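Local coordinates for protein twin-arginine translocation pathway signal (Rhodoferax ferrireducens, PDB 5IM2) that probably serves as the extracytoplasmic solute-binding component of a TRAP transporter, and here holds a copurified benzoate in its pocket, at residues S76-G81 with D284-L289. Numbering follows the deposited sequence.
Sequences SKESGG and DNNSGL
Asn286 ND2 gives two hydrogen bonds, one across the contact to Glu78 OE1 at 2.9 Å and one to Ile282 O. The bond to Glu78 is close to straight, with an N-H...O angle of 164°. The acceptor lies in the amide plane of Asn286, yet the N-H reaches OE1 from above the carboxylate, whose plane is turned 57° from that of the amide. Asn285 ND2 donates to the other oxygen, Glu78 OE2, at 3.1 Å. Here amide and carboxylate are nearly coplanar and the N-H comes in almost along the C-O axis, while the two side chains cross at about a right angle. Glu78 can span the gap because CG stands anti to its backbone N (chi1 -169°) and the chain runs on extended; the CA atoms of Glu78 and Asn285, the closest CA pair of the two segments, are still 9.6 Å apart. Two bonds at different tilts probably limit the rotation of the carboxylate. Asn286 is tied to helix 62-78 a second time, since Asn286 O accepts a hydrogen bond from Trp71 NE1. With an alanine at Asn286, Glu78 OE1 and Ile282 O would probably lose the donor they share, and the carboxylate, with the bond from Asn285 remaining across this contact, would be freer to turn. Directly after Glu78 the helix 62-78 ends: Gly80, at positive phi, is the C-prime residue of a Schellman motif, with Gly81 N bonded to Ser76 O at 2.9 Å and Gly80 N to Lys77 O at 3.0 Å. Side-chain amide-carboxylate hydrogen bonds thus join this Schellman-ended helix to segment 284-289, which lies on helix 277-285, far apart in sequence but neighbours in this DctP-type solute-binding fold.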
ATOM      1  N   SER A  76       7.606  18.660 -12.850  1.00 24.74           N
ATOM      2  CA  SER A  76       8.628  19.631 -13.216  1.00 22.65           C
ATOM      3  C   SER A  76       8.510  20.022 -14.682  1.00 23.92           C
ATOM      4  O   SER A  76       8.522  21.213 -15.024  1.00 30.15           O
ATOM      5  CB  SER A  76      10.008  19.067 -12.908  1.00 30.06           C
ATOM      6  OG  SER A  76      10.231  19.147 -11.522  1.00 39.01           O
ATOM      7  N   LYS A  77       8.394  19.033 -15.566  1.00 22.91           N
ATOM      8  CA  LYS A  77       8.341  19.320 -17.006  1.00 24.21           C
ATOM      9  C   LYS A  77       7.119  20.157 -17.357  1.00 25.82           C
ATOM     10  O   LYS A  77       7.217  21.134 -18.112  1.00 26.06           O
ATOM     11  CB  LYS A  77       8.342  18.007 -17.788  1.00 31.59           C
ATOM     12  CG  LYS A  77       7.780  18.103 -19.205  1.00 54.14           C
ATOM     13  CD  LYS A  77       7.701  16.735 -19.863  1.00 66.87           C
ATOM     14  CE  LYS A  77       8.738  16.588 -20.967  1.00 70.34           C
ATOM     15  NZ  LYS A  77       8.453  17.490 -22.113  1.00 66.55           N
ATOM     16  N   GLU A  78       5.955  19.797 -16.809  1.00 26.75           N
ATOM     17  CA  GLU A  78       4.730  20.527 -17.104  1.00 30.79           C
ATOM     18  C   GLU A  78       4.781  21.960 -16.575  1.00 32.48           C
ATOM     19  O   GLU A  78       4.089  22.842 -17.110  1.00 32.95           O
ATOM     20  CB  GLU A  78       3.540  19.752 -16.522  1.00 34.26           C
ATOM     21  CG  GLU A  78       2.174  20.246 -16.976  1.00 47.65           C
ATOM     22  CD  GLU A  78       1.007  19.526 -16.279  1.00 46.79           C
ATOM     23  OE1 GLU A  78       1.177  18.343 -15.879  1.00 35.05           O
ATOM     24  OE2 GLU A  78      -0.076  20.151 -16.141  1.00 35.19           O
ATOM     25  N   SER A  79       5.607  22.221 -15.564  1.00 27.82           N
ATOM     26  CA  SER A  79       5.779  23.568 -15.035  1.00 27.66           C
ATOM     27  C   SER A  79       6.907  24.330 -15.721  1.00 32.39           C
ATOM     28  O   SER A  79       7.253  25.427 -15.282  1.00 32.39           O
ATOM     29  CB  SER A  79       6.030  23.509 -13.518  1.00 36.87           C
ATOM     30  OG  SER A  79       7.328  23.008 -13.216  1.00 32.09           O
ATOM     31  N   GLY A  80       7.474  23.782 -16.791  1.00 32.95           N
ATOM     32  CA  GLY A  80       8.610  24.425 -17.428  1.00 33.42           C
ATOM     33  C   GLY A  80       9.778  24.619 -16.491  1.00 30.88           C
ATOM     34  O   GLY A  80      10.538  25.593 -16.631  1.00 39.08           O
ATOM     35  N   GLY A  81       9.933  23.718 -15.527  1.00 27.81           N
ATOM     36  CA  GLY A  81      11.019  23.770 -14.577  1.00 34.46           C
ATOM     37  C   GLY A  81      10.803  24.706 -13.414  1.00 38.17           C
ATOM     38  O   GLY A  81      11.715  24.866 -12.588  1.00 43.41           O
ATOM     39  N   ASP A 284      -2.444  20.342  -9.022  1.00 21.87           N
ATOM     40  CA  ASP A 284      -3.807  19.795  -9.075  1.00 20.01           C
ATOM     41  C   ASP A 284      -3.998  18.876 -10.283  1.00 20.82           C
ATOM     42  O   ASP A 284      -4.671  17.838 -10.188  1.00 21.73           O
ATOM     43  CB  ASP A 284      -4.838  20.918  -9.122  1.00 26.14           C
ATOM     44  CG  ASP A 284      -4.985  21.647  -7.821  1.00 28.10           C
ATOM     45  OD1 ASP A 284      -4.513  21.140  -6.778  1.00 30.96           O
ATOM     46  OD2 ASP A 284      -5.610  22.728  -7.847  1.00 28.25           O
ATOM     47  N   ASN A 285      -3.420  19.244 -11.425  1.00 22.85           N
ATOM     48  CA  ASN A 285      -3.507  18.427 -12.631  1.00 20.31           C
ATOM     49  C   ASN A 285      -2.866  17.056 -12.436  1.00 23.65           C
ATOM     50  O   ASN A 285      -3.183  16.102 -13.163  1.00 22.80           O
ATOM     51  CB  ASN A 285      -2.801  19.131 -13.799  1.00 22.64           C
ATOM     52  CG  ASN A 285      -3.528  20.365 -14.311  1.00 27.10           C
ATOM     53  OD1 ASN A 285      -4.702  20.610 -14.024  1.00 27.68           O
ATOM     54  ND2 ASN A 285      -2.819  21.138 -15.122  1.00 30.68           N
ATOM     55  N   ASN A 286      -1.956  16.951 -11.478  1.00 22.69           N
ATOM     56  CA  ASN A 286      -1.241  15.727 -11.169  1.00 19.64           C
ATOM     57  C   ASN A 286      -1.661  15.186  -9.812  1.00 19.21           C
ATOM     58  O   ASN A 286      -0.877  14.543  -9.118  1.00 20.55           O
ATOM     59  CB  ASN A 286       0.255  15.992 -11.242  1.00 20.64           C
ATOM     60  CG  ASN A 286       0.709  16.174 -12.665  1.00 21.04           C
ATOM     61  OD1 ASN A 286       0.869  15.195 -13.398  1.00 23.77           O
ATOM     62  ND2 ASN A 286       0.847  17.433 -13.095  1.00 21.06           N
ATOM     63  N   SER A 287      -2.904  15.459  -9.442  1.00 19.86           N
ATOM     64  CA  SER A 287      -3.539  14.951  -8.240  1.00 17.94           C
ATOM     65  C   SER A 287      -4.890  14.381  -8.620  1.00 18.21           C
ATOM     66  O   SER A 287      -5.458  14.708  -9.665  1.00 20.01           O
ATOM     67  CB  SER A 287      -3.770  16.045  -7.181  1.00 19.08           C
ATOM     68  OG  SER A 287      -2.614  16.815  -6.929  1.00 23.88           O
ATOM     69  N   GLY A 288      -5.405  13.525  -7.751  1.00 19.74           N
ATOM     70  CA  GLY A 288      -6.802  13.133  -7.831  1.00 15.72           C
ATOM     71  C   GLY A 288      -7.034  11.750  -8.386  1.00 18.35           C
ATOM     72  O   GLY A 288      -6.198  10.858  -8.273  1.00 17.75           O
ATOM     73  N   LEU A 289      -8.195  11.577  -9.003  1.00 18.23           N
ATOM     74  CA  LEU A 289      -8.625  10.258  -9.455  1.00 14.83           C
ATOM     75  C   LEU A 289      -7.651   9.645 -10.455  1.00 14.62           C
ATOM     76  O   LEU A 289      -7.267   8.474 -10.334  1.00 17.65           O
ATOM     77  CB  LEU A 289     -10.019  10.390 -10.078  1.00 15.76           C
ATOM     78  CG  LEU A 289     -10.687   9.127 -10.601  1.00 20.19           C
ATOM     79  CD1 LEU A 289     -10.981   8.192  -9.449  1.00 22.22           C
ATOM     80  CD2 LEU A 289     -11.973   9.458 -11.326  1.00 27.61           C
TER